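Local coordinates for protein epidermin decarboxylase (Staphylococcus epidermidis, PDB 1G63) that catalyses the FMN-dependent oxidative decarboxylation of the C-terminal cysteine residue that gives the lantibiotic epidermin its terminal double bond, at residues F36-K41 with C95-T100; N55-I60 with I68-N73. All coordinates share one frame; numbering follows the deposited sequence.

Interaction 1 (F36-K41 with C95-T100); sequences FSPSSK and CDNLLT. With FMN (flavin mononucleotide), chain N; FMN (flavin mononucleotide), chain M.
With CG of Leu99 turned trans to its own backbone N (chi1 179°), the leucine reaches the chain where Phe36 runs into Ser37; a chi1 of 73° places Ser37 OG between its backbone N and carbonyl carbon, where it reaches the flavin phosphate. Leu99 CD1 rests 3.8 Å from Ser37 N; a branched apolar residue suits the place because its side chain also packs on Leu35 and Cys8 of the sheet and on Thr86. Beside it a water ties the backbones together, giving a hydrogen to Phe36 O and accepting one from Leu99 N at 2.9 Å, which satisfies this N-H of the first helical turn. Farther out, the puckered ring of Pro38 leans on Asn97, CD to ND2 3.7 Å; Asn97 holds the N-cap position of the helix.

The turn is braced from within. Ser37 O accepts Ser40 N at 3.0 Å; the shorter contact from Ser40 OG is doubtful in detail. Ser37 OG donates to O2P of one FMN at 2.9 Å and accepts a weak bond from Ser40 N; a small hydroxyl suits a place this close to a phosphate. Across the contact, Cys95 O accepts O4' of a second FMN at 3.0 Å, a flavin held largely by a neighbouring subunit. The loop after parallel strand 32-36 supplies one part of the FMN site, with Ala11, Ser83 and Ala84; cofactor sites at the C-terminal ends of parallel strands characterise Rossmann-like folds.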
loop_
_atom_site.group_PDB
_atom_site.type_symbol
_atom_site.label_atom_id
_atom_site.label_comp_id
_atom_site.label_asym_id
_atom_site.label_seq_id
_atom_site.Cartn_x
_atom_site.Cartn_y
_atom_site.Cartn_z
ATOM N N PHE B 36 -6.557 0.916 -26.247
ATOM C CA PHE B 36 -6.215 -0.481 -25.957
ATOM C C PHE B 36 -7.210 -1.210 -25.065
ATOM O O PHE B 36 -7.965 -0.600 -24.308
ATOM C CB PHE B 36 -4.838 -0.576 -25.281
ATOM C CG PHE B 36 -3.684 -0.157 -26.156
ATOM C CD1 PHE B 36 -3.298 1.176 -26.230
ATOM C CD2 PHE B 36 -2.975 -1.104 -26.901
ATOM C CE1 PHE B 36 -2.212 1.571 -27.031
ATOM C CE2 PHE B 36 -1.894 -0.724 -27.700
ATOM C CZ PHE B 36 -1.509 0.615 -27.766
ATOM N N SER B 37 -7.204 -2.534 -25.162
ATOM C CA SER B 37 -8.059 -3.351 -24.319
ATOM C C SER B 37 -7.254 -3.542 -23.027
ATOM O O SER B 37 -6.025 -3.551 -23.046
ATOM C CB SER B 37 -8.323 -4.706 -24.974
ATOM O OG SER B 37 -7.179 -5.541 -24.934
ATOM N N PRO B 38 -7.932 -3.675 -21.884
ATOM C CA PRO B 38 -7.222 -3.865 -20.610
ATOM C C PRO B 38 -6.123 -4.928 -20.666
ATOM O O PRO B 38 -5.011 -4.712 -20.182
ATOM C CB PRO B 38 -8.342 -4.249 -19.648
ATOM C CG PRO B 38 -9.495 -3.444 -20.176
ATOM C CD PRO B 38 -9.392 -3.636 -21.675
ATOM N N SER B 39 -6.429 -6.069 -21.271
ATOM C CA SER B 39 -5.462 -7.156 -21.358
ATOM C C SER B 39 -4.233 -6.875 -22.211
ATOM O O SER B 39 -3.161 -7.435 -21.964
ATOM C CB SER B 39 -6.131 -8.428 -21.873
ATOM O OG SER B 39 -7.096 -8.887 -20.960
ATOM N N SER B 40 -4.371 -6.023 -23.214
ATOM C CA SER B 40 -3.232 -5.742 -24.072
ATOM C C SER B 40 -2.128 -5.005 -23.307
ATOM O O SER B 40 -0.977 -4.974 -23.725
ATOM C CB SER B 40 -3.682 -4.954 -25.314
ATOM O OG SER B 40 -4.360 -3.772 -24.957
ATOM N N LYS B 41 -2.480 -4.438 -22.162
ATOM C CA LYS B 41 -1.511 -3.710 -21.346
ATOM C C LYS B 41 -0.500 -4.638 -20.674
ATOM O O LYS B 41 0.474 -4.182 -20.077
ATOM C CB LYS B 41 -2.250 -2.853 -20.318
ATOM C CG LYS B 41 -3.193 -1.855 -20.997
ATOM C CD LYS B 41 -4.112 -1.123 -20.031
ATOM C CE LYS B 41 -5.081 -0.208 -20.800
ATOM N NZ LYS B 41 -6.083 0.456 -19.919
ATOM N N CYS B 95 -20.137 -5.121 -24.485
ATOM C CA CYS B 95 -19.261 -3.970 -24.381
ATOM C C CYS B 95 -18.917 -3.672 -22.924
ATOM O O CYS B 95 -19.393 -2.693 -22.346
ATOM C CB CYS B 95 -19.917 -2.757 -25.059
ATOM S SG CYS B 95 -21.700 -2.627 -24.793
ATOM N N ASP B 96 -18.062 -4.514 -22.345
ATOM C CA ASP B 96 -17.667 -4.375 -20.947
ATOM C C ASP B 96 -16.370 -3.599 -20.666
ATOM O O ASP B 96 -15.888 -3.586 -19.534
ATOM C CB ASP B 96 -17.612 -5.755 -20.272
ATOM C CG ASP B 96 -16.703 -6.735 -20.997
ATOM O OD1 ASP B 96 -15.994 -6.345 -21.951
ATOM O OD2 ASP B 96 -16.693 -7.908 -20.592
ATOM N N ASN B 97 -15.804 -2.972 -21.693
ATOM C CA ASN B 97 -14.622 -2.127 -21.538
ATOM C C ASN B 97 -14.756 -1.003 -22.577
ATOM O O ASN B 97 -15.608 -1.083 -23.458
ATOM C CB ASN B 97 -13.305 -2.919 -21.705
ATOM C CG ASN B 97 -13.202 -3.645 -23.032
ATOM O OD1 ASN B 97 -13.595 -3.118 -24.076
ATOM N ND2 ASN B 97 -12.652 -4.860 -23.000
ATOM N N LEU B 98 -13.943 0.043 -22.474
ATOM C CA LEU B 98 -14.046 1.167 -23.402
ATOM C C LEU B 98 -13.915 0.796 -24.873
ATOM O O LEU B 98 -14.747 1.199 -25.690
ATOM C CB LEU B 98 -13.021 2.260 -23.055
ATOM C CG LEU B 98 -13.078 3.531 -23.927
ATOM C CD1 LEU B 98 -14.456 4.170 -23.847
ATOM C CD2 LEU B 98 -12.013 4.527 -23.480
ATOM N N LEU B 99 -12.881 0.031 -25.211
ATOM C CA LEU B 99 -12.648 -0.370 -26.598
ATOM C C LEU B 99 -13.880 -1.036 -27.195
ATOM O O LEU B 99 -14.378 -0.673 -28.260
ATOM C CB LEU B 99 -11.468 -1.340 -26.677
ATOM C CG LEU B 99 -11.092 -1.895 -28.059
ATOM C CD1 LEU B 99 -9.617 -2.292 -28.069
ATOM C CD2 LEU B 99 -11.972 -3.098 -28.415
ATOM N N THR B 100 -14.370 -2.016 -26.472
ATOM C CA THR B 100 -15.505 -2.784 -26.895
ATOM C C THR B 100 -16.804 -1.936 -26.917
ATOM O O THR B 100 -17.703 -2.172 -27.731
ATOM C CB THR B 100 -15.559 -4.029 -25.988
ATOM O OG1 THR B 100 -16.044 -5.138 -26.732
ATOM C CG2 THR B 100 -16.397 -3.792 -24.789
HETATM N N1 FMN N . -5.598 -14.114 -28.535
HETATM C C2 FMN N . -5.857 -13.858 -29.856
HETATM O O2 FMN N . -6.960 -13.761 -30.311
HETATM N N3 FMN N . -4.753 -13.700 -30.758
HETATM C C4 FMN N . -3.447 -13.786 -30.417
HETATM O O4 FMN N . -2.564 -13.663 -31.280
HETATM C C4A FMN N . -3.168 -14.090 -29.007
HETATM N N5 FMN N . -1.920 -14.149 -28.558
HETATM C C5A FMN N . -1.690 -14.258 -27.216
HETATM C C6 FMN N . -0.321 -14.217 -26.704
HETATM C C7 FMN N . -0.009 -14.455 -25.396
HETATM C C7M FMN N . 1.442 -14.391 -24.896
HETATM C C8 FMN N . -1.101 -14.520 -24.403
HETATM C C8M FMN N . -0.815 -14.645 -22.926
HETATM C C9 FMN N . -2.408 -14.589 -24.876
HETATM C C9A FMN N . -2.749 -14.462 -26.237
HETATM N N10 FMN N . -4.076 -14.503 -26.769
HETATM C C10 FMN N . -4.342 -14.221 -28.103
HETATM C "C1'" FMN N . -5.215 -14.679 -25.855
HETATM C "C2'" FMN N . -5.791 -13.291 -25.480
HETATM O "O2'" FMN N . -4.851 -12.398 -24.879
HETATM C "C3'" FMN N . -6.975 -13.457 -24.529
HETATM O "O3'" FMN N . -8.039 -14.200 -25.208
HETATM C "C4'" FMN N . -7.561 -12.168 -23.973
HETATM O "O4'" FMN N . -8.543 -12.443 -22.942
HETATM C "C5'" FMN N . -8.171 -11.248 -25.019
HETATM O "O5'" FMN N . -8.587 -10.003 -24.418
HETATM P P FMN N . -8.956 -8.710 -25.261
HETATM O O1P FMN N . -10.045 -9.100 -26.210
HETATM O O2P FMN N . -7.720 -8.228 -25.921
HETATM O O3P FMN N . -9.453 -7.682 -24.181
HETATM N N1 FMN M . -23.796 2.778 -21.623
HETATM C C2 FMN M . -25.151 2.633 -21.795
HETATM O O2 FMN M . -25.681 1.630 -22.176
HETATM N N3 FMN M . -25.993 3.743 -21.511
HETATM C C4 FMN M . -25.579 4.956 -21.082
HETATM O O4 FMN M . -26.402 5.859 -20.898
HETATM C C4A FMN M . -24.127 5.129 -20.925
HETATM N N5 FMN M . -23.620 6.265 -20.467
HETATM C C5A FMN M . -22.293 6.333 -20.174
HETATM C C6 FMN M . -21.744 7.547 -19.572
HETATM C C7 FMN M . -20.400 7.742 -19.376
HETATM C C7M FMN M . -19.864 9.029 -18.722
HETATM C C8 FMN M . -19.481 6.599 -19.551
HETATM C C8M FMN M . -18.017 6.713 -19.215
HETATM C C9 FMN M . -19.985 5.447 -20.153
HETATM C C9A FMN M . -21.348 5.267 -20.472
HETATM N N10 FMN M . -21.912 4.099 -21.059
HETATM C C10 FMN M . -23.283 3.942 -21.208
HETATM C "C1'" FMN M . -21.042 2.944 -21.368
HETATM C "C2'" FMN M . -21.076 1.941 -20.191
HETATM O "O2'" FMN M . -20.673 2.493 -18.930
HETATM C "C3'" FMN M . -20.176 0.747 -20.496
HETATM O "O3'" FMN M . -20.669 0.066 -21.681
HETATM C "C4'" FMN M . -20.027 -0.277 -19.380
HETATM O "O4'" FMN M . -19.011 -1.249 -19.714
HETATM C "C5'" FMN M . -21.312 -0.997 -19.005
HETATM O "O5'" FMN M . -21.100 -1.849 -17.866
HETATM P P FMN M . -22.264 -2.469 -17.005
HETATM O O1P FMN M . -23.118 -3.233 -17.938
HETATM O O2P FMN M . -22.992 -1.372 -16.296
HETATM O O3P FMN M . -21.531 -3.398 -15.966
HETATM O O HOH W 1 -10.783 -0.999 -23.488
#

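Interaction 2 (N55-I60 with I68-N73); sequences NLYDEI and INIVEN
Tyr57 reaches from the edge strand 56-57 to Ile70 of helix 67-72, and its side chain can be followed outward atom by atom. Its CB already points to the helix, and chi1 of -61° sets CG beside the backbone N, which carries the ring onward over the isoleucine. CG meets Ile70 CD1 at 4.1 Å, and CD2 meets the same methyl at 4.0 Å. One bond farther out, CE2 lies 4.1 Å from Ile70 CG1, while at the opposite edge of the ring CE1 approaches Ile70 CG2 at 4.2 Å. The two side chains thus run past each other in opposite directions, and both branches of the isoleucine are used. CD1 stands over one ring face, 4.2 Å from the centroid and 20° off the normal, a CH-pi contact displaced toward the rim. At the tip, the hydroxyl comes up to the terminal amide of Asn73, whose plane is nearly perpendicular to the ring (88°).

Tyrosine suits this place because its ring can lie among apolar neighbours while its oxygen ends beside a polar group. Leu6 of strand 5-9 touches both Tyr57 and Ile70, so the pair fills the layer between sheet and helix. Just past the strand, Asp58 OD2 accepts Ile60 N at 3.0 Å, an Asx turn; the N-H comes from above the carboxylate plane. The helix then leads on to strand 76-82 in a right-handed beta-alpha-beta crossover, as is usual in Rossmann-like folds. The side chain of Ile70 is about 5 Å from that of the active-site His67, yet the contact itself is held by dispersion and CH-pi attraction, with its polar groups, the Tyr57 hydroxyl and the Asn73 amide, at the rim.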
loop_
_atom_site.group_PDB
_atom_site.type_symbol
_atom_site.label_atom_id
_atom_site.label_comp_id
_atom_site.label_asym_id
_atom_site.label_seq_id
_atom_site.Cartn_x
_atom_site.Cartn_y
_atom_site.Cartn_z
ATOM N N ASN B 55 -3.341 10.948 -30.314
ATOM C CA ASN B 55 -4.018 10.848 -29.030
ATOM C C ASN B 55 -4.164 9.407 -28.566
ATOM O O ASN B 55 -4.406 8.502 -29.366
ATOM C CB ASN B 55 -5.416 11.463 -29.085
ATOM C CG ASN B 55 -5.410 12.892 -29.544
ATOM O OD1 ASN B 55 -5.421 13.165 -30.741
ATOM N ND2 ASN B 55 -5.387 13.819 -28.596
ATOM N N LEU B 56 -4.017 9.208 -27.260
ATOM C CA LEU B 56 -4.165 7.897 -26.650
ATOM C C LEU B 56 -5.343 7.964 -25.681
ATOM O O LEU B 56 -5.343 8.782 -24.763
ATOM C CB LEU B 56 -2.901 7.512 -25.875
ATOM C CG LEU B 56 -3.038 6.333 -24.896
ATOM C CD1 LEU B 56 -3.375 5.049 -25.632
ATOM C CD2 LEU B 56 -1.744 6.175 -24.131
ATOM N N TYR B 57 -6.345 7.120 -25.894
ATOM C CA TYR B 57 -7.497 7.097 -25.005
ATOM C C TYR B 57 -7.248 6.050 -23.925
ATOM O O TYR B 57 -7.178 4.855 -24.209
ATOM C CB TYR B 57 -8.768 6.776 -25.788
ATOM C CG TYR B 57 -9.084 7.800 -26.853
ATOM C CD1 TYR B 57 -8.950 7.489 -28.206
ATOM C CD2 TYR B 57 -9.496 9.083 -26.510
ATOM C CE1 TYR B 57 -9.217 8.431 -29.187
ATOM C CE2 TYR B 57 -9.765 10.036 -27.480
ATOM C CZ TYR B 57 -9.627 9.705 -28.820
ATOM O OH TYR B 57 -9.910 10.643 -29.788
ATOM N N ASP B 58 -7.102 6.511 -22.687
ATOM C CA ASP B 58 -6.825 5.638 -21.548
ATOM C C ASP B 58 -7.980 5.672 -20.547
ATOM O O ASP B 58 -8.175 6.667 -19.852
ATOM C CB ASP B 58 -5.524 6.097 -20.879
ATOM C CG ASP B 58 -5.073 5.181 -19.756
ATOM O OD1 ASP B 58 -3.985 5.442 -19.202
ATOM O OD2 ASP B 58 -5.787 4.211 -19.420
ATOM N N GLU B 59 -8.737 4.580 -20.473
ATOM C CA GLU B 59 -9.883 4.510 -19.563
ATOM C C GLU B 59 -9.505 4.407 -18.073
ATOM O O GLU B 59 -10.356 4.592 -17.201
ATOM C CB GLU B 59 -10.789 3.337 -19.951
ATOM C CG GLU B 59 -10.163 1.974 -19.765
ATOM C CD GLU B 59 -10.993 0.865 -20.371
ATOM O OE1 GLU B 59 -12.153 0.671 -19.952
ATOM O OE2 GLU B 59 -10.484 0.183 -21.280
ATOM N N ILE B 60 -8.241 4.105 -17.778
ATOM C CA ILE B 60 -7.812 4.019 -16.391
ATOM C C ILE B 60 -7.507 5.428 -15.914
ATOM O O ILE B 60 -7.896 5.821 -14.814
ATOM C CB ILE B 60 -6.554 3.153 -16.231
ATOM C CG1 ILE B 60 -6.897 1.689 -16.497
ATOM C CG2 ILE B 60 -5.995 3.310 -14.830
ATOM C CD1 ILE B 60 -5.695 0.776 -16.483
ATOM N N ILE B 68 -19.114 8.171 -27.191
ATOM C CA ILE B 68 -19.894 8.698 -28.304
ATOM C C ILE B 68 -19.072 9.728 -29.071
ATOM O O ILE B 68 -19.022 9.709 -30.299
ATOM C CB ILE B 68 -21.192 9.340 -27.802
ATOM C CG1 ILE B 68 -22.063 8.263 -27.147
ATOM C CG2 ILE B 68 -21.935 9.995 -28.954
ATOM C CD1 ILE B 68 -23.143 8.819 -26.256
ATOM N N ASN B 69 -18.417 10.620 -28.338
ATOM C CA ASN B 69 -17.572 11.634 -28.946
ATOM C C ASN B 69 -16.394 10.984 -29.654
ATOM O O ASN B 69 -15.995 11.422 -30.731
ATOM C CB ASN B 69 -17.061 12.605 -27.885
ATOM C CG ASN B 69 -18.144 13.536 -27.382
ATOM O OD1 ASN B 69 -17.953 14.245 -26.394
ATOM N ND2 ASN B 69 -19.292 13.547 -28.069
ATOM N N ILE B 70 -15.834 9.942 -29.046
ATOM C CA ILE B 70 -14.712 9.244 -29.652
ATOM C C ILE B 70 -15.125 8.722 -31.031
ATOM O O ILE B 70 -14.392 8.865 -32.004
ATOM C CB ILE B 70 -14.238 8.069 -28.758
ATOM C CG1 ILE B 70 -13.631 8.630 -27.467
ATOM C CG2 ILE B 70 -13.212 7.210 -29.499
ATOM C CD1 ILE B 70 -13.186 7.574 -26.466
ATOM N N VAL B 71 -16.316 8.140 -31.112
ATOM C CA VAL B 71 -16.816 7.604 -32.363
ATOM C C VAL B 71 -17.099 8.691 -33.404
ATOM O O VAL B 71 -16.762 8.532 -34.578
ATOM C CB VAL B 71 -18.091 6.763 -32.122
ATOM C CG1 VAL B 71 -18.753 6.401 -33.455
ATOM C CG2 VAL B 71 -17.723 5.489 -31.350
ATOM N N GLU B 72 -17.709 9.792 -32.978
ATOM C CA GLU B 72 -18.020 10.884 -33.898
ATOM C C GLU B 72 -16.751 11.568 -34.397
ATOM O O GLU B 72 -16.729 12.125 -35.493
ATOM C CB GLU B 72 -18.924 11.921 -33.223
ATOM C CG GLU B 72 -20.223 11.344 -32.680
ATOM C CD GLU B 72 -21.157 12.399 -32.103
ATOM O OE1 GLU B 72 -20.683 13.260 -31.319
ATOM O OE2 GLU B 72 -22.368 12.354 -32.429
ATOM N N ASN B 73 -15.691 11.506 -33.597
ATOM C CA ASN B 73 -14.419 12.128 -33.937
ATOM C C ASN B 73 -13.601 11.347 -34.962
ATOM O O ASN B 73 -12.546 11.802 -35.392
ATOM C CB ASN B 73 -13.580 12.315 -32.671
ATOM C CG ASN B 73 -12.301 13.091 -32.926
ATOM O OD1 ASN B 73 -11.255 12.815 -32.319
ATOM N ND2 ASN B 73 -12.376 14.082 -33.815
#

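Along the chain the segments come in the order 36-41, 55-60, 68-73, 95-100, so interaction 2 falls wholly between the two halves of interaction 1. Their centres are 12 Å apart. Both lie on the same face of one parallel sheet, helices 98-105 and 67-72 supplying the second segments; strand 32-36 leads into interaction 1 and neighbours strand 56-57 of interaction 2. They meet directly where Glu59 OE1 probably accepts a hydrogen bond from Leu98 N at 3.2 Å, linking the loop after the edge strand to the start of a helix. Together they connect a flavin phosphate loop with the helix that carries His67, and each touches a neighbouring subunit of the dodecamer.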